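Local coordinates for protein chromatin structure-remodeling complex subunit RSC2 (Saccharomyces cerevisiae, PDB 4BB7) that serves in the RSC chromatin-remodelling complex, which acts in nucleosome positioning and transcription regulation, and carries a histone H3-binding BAH domain, at residues A[67-70]-A[71-74]; A[86-89]-A[90-94]; A[213-216]-A[217-221]. All blocks are in the same frame, centred on the assembly; numbering follows the deposited sequence.

Contact 1 (A[67-70]-A[71-74]); sequences YYRP and EQTV
Between Arg69 and Thr73 the chain leaves the end of a strand and coils through a short 3-10 turn over 70-72, so residues a few positions apart meet within one continuous bend. The turn is closed by the backbone bond from Thr73 N to Pro70 O (2.9 Å). Pro70 O takes a second bond from Thr73 OG1 at 2.8 Å, this one in the carbonyl plane on a lone pair, so one residue grips it twice. The hydroxyl comes back over the turn because chi1 of 56° sets OG1 between the backbone N and the carbonyl carbon; it also bonds to His75 ND1.

At the start of the bend Arg69 N donates to Gln72 OE1 (2.8 Å) in an almost straight bond of 175°. A water lying 2.8 Å from Gln72 OE1 is also near Tyr67 O, on the strand before the turn. This bend is the exit from strand 60-68 of the BAH domain, leading to the short strand 75-76.

On the outer side Arg69 and Glu71 run alongside each other, the guanidinium and carboxylate planes 25° apart. Here Glu71 OE2 rests on the aliphatic part of the arginine, 3.3 Å from Arg69 CD, whereas their charged atoms stay beyond salt-bridge distance. OE2 has its ion pair with Lys43, and Arg69 NH2 bonds to Pro44 O.

On the buried side Thr73 CG2 meets the edge of the Tyr68 ring, near its plane, and lies 3.8 Å from Tyr68 CB. The Gln72 side chain crosses that of Tyr68 at about a right angle. Tyr68 OH reaches Glu134 OE2, while Pro200 and Pro201 pack on the same side chain.

Contact 2 (A[86-89]-A[90-94]); sequences VMKT and GQYRD
Lys88 and Tyr92 reach for each other across the corner at Gly90, the lysine ending against the phenol oxygen: Lys88 NZ donates to Tyr92 OH at 3.0 Å. The aliphatic chain of the lysine is extended from its first torsion (chi1 178°) and bends only at chi4, which turns the ammonium group toward the hydroxyl. The two side chains cross at a slant. A weak second bond runs from Lys88 NZ to Thr89 O (3.3 Å), so the ammonium group bridges the backbone at the corner and the end of the tyrosine. With Lys88 exchanged for an alanine, Tyr92 OH would probably lose this donor and the link between the phenol and the corner would go, leaving the ring end freer to shift.

Thr89 braces the corner in another way. Its OG1 receives a weak bond from Gln91 N (3.3 Å) and also bonds to Trp66 O, while Gln91 CB packs against it at 3.5 Å from Thr89 OG1. Past the corner, Gln91 folds at chi2 and offers OE1 to Arg93 NE at 3.3 Å, the donor arriving almost in line with the carbonyl bond, while OE1 lies 25° out of the guanidinium plane of Arg93. The other end of the amide, NE2, bonds to Glu134 OE1, and Arg93 NH1 to Pro197 O.

Tyr92 makes an edge-to-face contact with Phe50 and packs on Pro56 of the second subunit. The two arms, 87-89 and 91-94, diverge by 69°, because the chain turns a corner at Gly90, so that they belong to different sheets or faces. The first arm pairs through Lys88 with Tyr132 of strand 130-133; Thr89 and Gln91 both bond to Trp66 of strand 60-68, and Arg93 to Ala64 of that strand.

Contact 3 (A[213-216]-A[217-221]); sequences QRDD and LGEYA
Asp215 OD2 is gripped from several directions by the chain that follows it. Tyr220 N donates to Asp215 OD2 at 3.1 Å with an angle of 163°, entering on the syn lone pair, the side facing the other carboxylate oxygen. Glu219 N makes a weak, bent bond to Asp215 OD2 (3.0 Å) and a weak but straighter one to Asp215 OD1 at 3.3 Å, so a single N-H is shared across the carboxylate. Ser223 OG, a little further along, bonds to OD2 as well. The carboxylate can reach these amides because chi1 of -174° swings CG to the side of Asp215 away from its own N, into the concave side of the loop. Several donors around one buried carboxylate would be expected to favour its charged form.

The nearby Glu219 carboxylate is turned elsewhere: its OE1 forms a salt bridge with Arg79, although OE2 remains 4.3 Å from Asp215 OD1, and the arginine probably offsets that repulsion. Glu219 CB sits 3.5 Å above one face of the Tyr220 ring, offset toward the rim. The same ring makes a cation-pi contact with Arg76. The Leu217 side chain touches Phe130 of strand 130-133, and Gly218 O accepts from Lys170.

The path from Asp215 to Gly218 brings their CA atoms to 5.6 Å, and the backbone angles of Asp216 and Leu217 are those of a type I beta turn. Gly218 follows with a positive phi, a conformation that favours glycine. The arrangement is thus a beta turn whose leading aspartate secures the backbone beyond it, set in the long loop between strands 206-207 and 230-231.

In the fold
Contacts 1 and 2 sit together in the BAH domain, their centres about 11 Å apart, on the neighbouring strands 60-68 and 87-96. They touch directly: Tyr68 O is 3.0 Å from Met87 N, a probable hydrogen bond, and Tyr67 packs on Lys88. Glu134 also ties them, one carboxylate oxygen serving Tyr68 and the other Gln91. Contact 3 lies further along the chain and further out, its centre about 19 Å from that of contact 1 and about 25 Å from that of contact 2, with nearest atoms about 8 and 9 Å away. Phe130 lies between contacts 2 and 3, touched by Met87 from one and by Leu217 and Glu219 from the other.

Contact 1 (A[67-70]-A[71-74])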
loop_
_atom_site.group_PDB
_atom_site.type_symbol
_atom_site.label_atom_id
_atom_site.label_comp_id
_atom_site.label_asym_id
_atom_site.label_seq_id
_atom_site.Cartn_x
_atom_site.Cartn_y
_atom_site.Cartn_z
ATOM N N TYR A 67 -16.546 0.319 3.756
ATOM C CA TYR A 67 -17.767 0.785 4.396
ATOM C C TYR A 67 -18.150 -0.213 5.481
ATOM O O TYR A 67 -18.362 -1.391 5.199
ATOM C CB TYR A 67 -18.900 0.914 3.376
ATOM C CG TYR A 67 -18.756 2.088 2.434
ATOM C CD1 TYR A 67 -17.679 2.175 1.557
ATOM C CD2 TYR A 67 -19.707 3.099 2.405
ATOM C CE1 TYR A 67 -17.546 3.243 0.689
ATOM C CE2 TYR A 67 -19.585 4.171 1.537
ATOM C CZ TYR A 67 -18.501 4.236 0.684
ATOM O OH TYR A 67 -18.379 5.299 -0.176
ATOM N N TYR A 68 -18.227 0.256 6.720
ATOM C CA TYR A 68 -18.506 -0.623 7.851
ATOM C C TYR A 68 -19.985 -0.974 7.966
ATOM O O TYR A 68 -20.851 -0.235 7.497
ATOM C CB TYR A 68 -18.035 0.018 9.160
ATOM C CG TYR A 68 -16.535 0.059 9.335
ATOM C CD1 TYR A 68 -15.692 -0.609 8.454
ATOM C CD2 TYR A 68 -15.960 0.754 10.391
ATOM C CE1 TYR A 68 -14.316 -0.578 8.617
ATOM C CE2 TYR A 68 -14.588 0.791 10.562
ATOM C CZ TYR A 68 -13.770 0.126 9.672
ATOM O OH TYR A 68 -12.403 0.163 9.839
ATOM N N ARG A 69 -20.264 -2.114 8.586
ATOM C CA ARG A 69 -21.620 -2.450 8.985
ATOM C C ARG A 69 -21.758 -2.020 10.440
ATOM O O ARG A 69 -20.752 -1.824 11.121
ATOM C CB ARG A 69 -21.872 -3.950 8.853
ATOM C CG ARG A 69 -21.510 -4.544 7.503
ATOM C CD ARG A 69 -21.745 -6.045 7.517
ATOM N NE ARG A 69 -21.258 -6.711 6.313
ATOM C CZ ARG A 69 -22.039 -7.143 5.329
ATOM N NH1 ARG A 69 -23.352 -6.975 5.398
ATOM N NH2 ARG A 69 -21.508 -7.744 4.276
ATOM N N PRO A 70 -23.002 -1.868 10.922
ATOM C CA PRO A 70 -23.251 -1.384 12.287
ATOM C C PRO A 70 -22.443 -2.134 13.348
ATOM O O PRO A 70 -21.791 -1.508 14.187
ATOM C CB PRO A 70 -24.745 -1.648 12.479
ATOM C CG PRO A 70 -25.314 -1.584 11.095
ATOM C CD PRO A 70 -24.255 -2.160 10.200
ATOM N N GLU A 71 -22.488 -3.461 13.309
ATOM C CA GLU A 71 -21.797 -4.278 14.304
ATOM C C GLU A 71 -20.298 -3.999 14.331
ATOM O O GLU A 71 -19.602 -4.398 15.263
ATOM C CB GLU A 71 -22.037 -5.764 14.043
ATOM C CG GLU A 71 -21.557 -6.244 12.679
ATOM C CD GLU A 71 -22.653 -6.226 11.620
ATOM O OE1 GLU A 71 -23.632 -5.463 11.772
ATOM O OE2 GLU A 71 -22.534 -6.987 10.633
ATOM N N GLN A 72 -19.806 -3.311 13.308
ATOM C CA GLN A 72 -18.378 -3.049 13.185
ATOM C C GLN A 72 -17.979 -1.664 13.689
ATOM O O GLN A 72 -16.810 -1.287 13.618
ATOM C CB GLN A 72 -17.927 -3.234 11.732
ATOM C CG GLN A 72 -17.960 -4.680 11.254
ATOM C CD GLN A 72 -17.763 -4.810 9.756
ATOM O OE1 GLN A 72 -18.158 -3.933 8.982
ATOM N NE2 GLN A 72 -17.151 -5.911 9.337
ATOM N N THR A 73 -18.945 -0.910 14.205
ATOM C CA THR A 73 -18.668 0.449 14.670
ATOM C C THR A 73 -18.856 0.625 16.176
ATOM O O THR A 73 -19.432 -0.226 16.858
ATOM C CB THR A 73 -19.549 1.493 13.951
ATOM O OG1 THR A 73 -20.930 1.156 14.128
ATOM C CG2 THR A 73 -19.225 1.550 12.466
ATOM N N VAL A 74 -18.355 1.742 16.683
ATOM C CA VAL A 74 -18.602 2.140 18.058
ATOM C C VAL A 74 -19.704 3.195 18.061
ATOM O O VAL A 74 -19.587 4.229 17.397
ATOM C CB VAL A 74 -17.332 2.718 18.705
ATOM C CG1 VAL A 74 -17.631 3.222 20.103
ATOM C CG2 VAL A 74 -16.230 1.666 18.733
HETATM O O HOH W 1 -17.940 -4.220 6.241
#

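Contact 2 (A[86-89]-A[90-94])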
loop_
_atom_site.group_PDB
_atom_site.type_symbol
_atom_site.label_atom_id
_atom_site.label_comp_id
_atom_site.label_asym_id
_atom_site.label_seq_id
_atom_site.Cartn_x
_atom_site.Cartn_y
_atom_site.Cartn_z
ATOM N N VAL A 86 -24.949 0.774 5.774
ATOM C CA VAL A 86 -23.496 0.821 5.906
ATOM C C VAL A 86 -23.026 2.262 6.095
ATOM O O VAL A 86 -23.722 3.207 5.722
ATOM C CB VAL A 86 -22.772 0.208 4.681
ATOM C CG1 VAL A 86 -23.243 -1.219 4.439
ATOM C CG2 VAL A 86 -22.982 1.069 3.439
ATOM N N MET A 87 -21.843 2.422 6.682
ATOM C CA MET A 87 -21.244 3.736 6.870
ATOM C C MET A 87 -19.911 3.829 6.133
ATOM O O MET A 87 -19.171 2.850 6.062
ATOM C CB MET A 87 -21.029 4.026 8.361
ATOM C CG MET A 87 -22.279 4.452 9.123
ATOM S SD MET A 87 -23.452 3.112 9.387
ATOM C CE MET A 87 -22.436 1.933 10.272
ATOM N N LYS A 88 -19.613 5.008 5.590
ATOM C CA LYS A 88 -18.356 5.246 4.886
ATOM C C LYS A 88 -17.222 5.547 5.861
ATOM O O LYS A 88 -17.400 6.285 6.832
ATOM C CB LYS A 88 -18.500 6.412 3.906
ATOM C CG LYS A 88 -17.217 6.754 3.161
ATOM C CD LYS A 88 -17.329 8.095 2.462
ATOM C CE LYS A 88 -16.162 8.320 1.526
ATOM N NZ LYS A 88 -14.860 8.248 2.236
ATOM N N THR A 89 -16.051 4.982 5.584
ATOM C CA THR A 89 -14.888 5.169 6.446
ATOM C C THR A 89 -13.732 5.847 5.716
ATOM O O THR A 89 -13.816 6.146 4.523
ATOM C CB THR A 89 -14.406 3.827 7.040
ATOM O OG1 THR A 89 -13.889 2.989 5.998
ATOM C CG2 THR A 89 -15.555 3.111 7.735
ATOM N N GLY A 90 -12.649 6.084 6.444
ATOM C CA GLY A 90 -11.460 6.675 5.866
ATOM C C GLY A 90 -10.461 5.619 5.445
ATOM O O GLY A 90 -9.299 5.922 5.198
ATOM N N GLN A 91 -10.920 4.374 5.358
ATOM C CA GLN A 91 -10.045 3.254 5.024
ATOM C C GLN A 91 -9.973 2.982 3.523
ATOM O O GLN A 91 -10.884 2.395 2.944
ATOM C CB GLN A 91 -10.501 1.994 5.759
ATOM C CG GLN A 91 -10.486 2.125 7.272
ATOM C CD GLN A 91 -9.082 2.155 7.841
ATOM O OE1 GLN A 91 -8.152 1.583 7.269
ATOM N NE2 GLN A 91 -8.919 2.827 8.973
ATOM N N TYR A 92 -8.885 3.412 2.893
ATOM C CA TYR A 92 -8.640 3.076 1.494
ATOM C C TYR A 92 -7.559 2.004 1.430
ATOM O O TYR A 92 -6.369 2.303 1.512
ATOM C CB TYR A 92 -8.245 4.319 0.690
ATOM C CG TYR A 92 -9.305 5.402 0.709
ATOM C CD1 TYR A 92 -9.455 6.233 1.813
ATOM C CD2 TYR A 92 -10.157 5.590 -0.370
ATOM C CE1 TYR A 92 -10.422 7.223 1.843
ATOM C CE2 TYR A 92 -11.131 6.578 -0.351
ATOM C CZ TYR A 92 -11.260 7.393 0.761
ATOM O OH TYR A 92 -12.224 8.381 0.793
ATOM N N ARG A 93 -7.985 0.754 1.299
ATOM C CA ARG A 93 -7.077 -0.382 1.407
ATOM C C ARG A 93 -6.813 -1.050 0.064
ATOM O O ARG A 93 -7.644 -0.999 -0.840
ATOM C CB ARG A 93 -7.636 -1.414 2.390
ATOM C CG ARG A 93 -7.631 -0.976 3.848
ATOM C CD ARG A 93 -6.211 -0.751 4.345
ATOM N NE ARG A 93 -6.156 -0.592 5.794
ATOM C CZ ARG A 93 -5.813 -1.559 6.640
ATOM N NH1 ARG A 93 -5.488 -2.759 6.184
ATOM N NH2 ARG A 93 -5.791 -1.323 7.942
ATOM N N ASP A 94 -5.650 -1.681 -0.051
ATOM C CA ASP A 94 -5.291 -2.435 -1.246
ATOM C C ASP A 94 -5.621 -3.914 -1.065
ATOM O O ASP A 94 -5.323 -4.498 -0.022
ATOM C CB ASP A 94 -3.799 -2.280 -1.553
ATOM C CG ASP A 94 -3.422 -0.857 -1.923
ATOM O OD1 ASP A 94 -4.330 -0.067 -2.259
ATOM O OD2 ASP A 94 -2.217 -0.532 -1.889
#

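Contact 3 (A[213-216]-A[217-221])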
loop_
_atom_site.group_PDB
_atom_site.type_symbol
_atom_site.label_atom_id
_atom_site.label_comp_id
_atom_site.label_asym_id
_atom_site.label_seq_id
_atom_site.Cartn_x
_atom_site.Cartn_y
_atom_site.Cartn_z
ATOM N N GLN A 213 -33.942 15.617 23.027
ATOM C CA GLN A 213 -35.333 15.885 22.676
ATOM C C GLN A 213 -35.518 16.068 21.172
ATOM O O GLN A 213 -36.476 15.560 20.595
ATOM C CB GLN A 213 -35.871 17.099 23.440
ATOM C CG GLN A 213 -37.383 17.257 23.345
ATOM C CD GLN A 213 -37.918 18.444 24.133
ATOM O OE1 GLN A 213 -37.175 19.359 24.489
ATOM N NE2 GLN A 213 -39.219 18.432 24.410
ATOM N N ARG A 214 -34.598 16.785 20.537
ATOM C CA ARG A 214 -34.680 17.017 19.098
ATOM C C ARG A 214 -33.753 16.068 18.334
ATOM O O ARG A 214 -32.548 16.027 18.584
ATOM C CB ARG A 214 -34.363 18.479 18.759
ATOM C CG ARG A 214 -35.336 19.502 19.354
ATOM C CD ARG A 214 -34.982 20.920 18.890
ATOM N NE ARG A 214 -35.718 21.974 19.595
ATOM C CZ ARG A 214 -35.533 23.279 19.389
ATOM N NH1 ARG A 214 -34.640 23.694 18.499
ATOM N NH2 ARG A 214 -36.240 24.171 20.069
ATOM N N ASP A 215 -34.324 15.305 17.410
ATOM C CA ASP A 215 -33.564 14.313 16.654
ATOM C C ASP A 215 -34.066 14.224 15.214
ATOM O O ASP A 215 -35.006 13.490 14.910
ATOM C CB ASP A 215 -33.653 12.952 17.334
ATOM C CG ASP A 215 -32.762 11.917 16.685
ATOM O OD1 ASP A 215 -31.961 12.288 15.802
ATOM O OD2 ASP A 215 -32.858 10.733 17.067
ATOM N N ASP A 216 -33.416 14.971 14.330
ATOM C CA ASP A 216 -33.913 15.179 12.975
ATOM C C ASP A 216 -33.706 13.989 12.044
ATOM O O ASP A 216 -34.501 13.766 11.131
ATOM C CB ASP A 216 -33.260 16.424 12.378
ATOM C CG ASP A 216 -33.324 17.611 13.311
ATOM O OD1 ASP A 216 -34.393 17.829 13.922
ATOM O OD2 ASP A 216 -32.301 18.318 13.440
ATOM N N LEU A 217 -32.640 13.231 12.267
ATOM C CA LEU A 217 -32.297 12.135 11.367
ATOM C C LEU A 217 -32.868 10.806 11.846
ATOM O O LEU A 217 -32.748 9.785 11.165
ATOM C CB LEU A 217 -30.780 12.031 11.223
ATOM C CG LEU A 217 -30.065 13.338 10.886
ATOM C CD1 LEU A 217 -28.590 13.080 10.643
ATOM C CD2 LEU A 217 -30.699 13.997 9.677
ATOM N N GLY A 218 -33.492 10.826 13.021
ATOM C CA GLY A 218 -33.991 9.614 13.646
ATOM C C GLY A 218 -32.856 8.662 13.979
ATOM O O GLY A 218 -32.861 7.504 13.561
ATOM N N GLU A 219 -31.878 9.153 14.733
ATOM C CA GLU A 219 -30.679 8.373 15.020
ATOM C C GLU A 219 -30.846 7.454 16.228
ATOM O O GLU A 219 -30.290 6.350 16.255
ATOM C CB GLU A 219 -29.465 9.292 15.216
ATOM C CG GLU A 219 -29.195 10.212 14.036
ATOM C CD GLU A 219 -27.897 10.987 14.179
ATOM O OE1 GLU A 219 -26.822 10.357 14.128
ATOM O OE2 GLU A 219 -27.949 12.226 14.333
ATOM N N TYR A 220 -31.622 7.905 17.212
ATOM C CA TYR A 220 -31.683 7.222 18.501
ATOM C C TYR A 220 -33.099 6.849 18.945
ATOM O O TYR A 220 -34.059 7.579 18.694
ATOM C CB TYR A 220 -30.979 8.062 19.570
ATOM C CG TYR A 220 -29.622 8.560 19.124
ATOM C CD1 TYR A 220 -28.547 7.686 19.017
ATOM C CD2 TYR A 220 -29.415 9.899 18.801
ATOM C CE1 TYR A 220 -27.308 8.126 18.606
ATOM C CE2 TYR A 220 -28.168 10.351 18.389
ATOM C CZ TYR A 220 -27.119 9.455 18.293
ATOM O OH TYR A 220 -25.874 9.876 17.884
ATOM N N ALA A 221 -33.209 5.705 19.614
ATOM C CA ALA A 221 -34.497 5.135 19.996
ATOM C C ALA A 221 -35.129 5.831 21.204
ATOM O O ALA A 221 -36.301 5.612 21.508
ATOM C CB ALA A 221 -34.346 3.642 20.268
#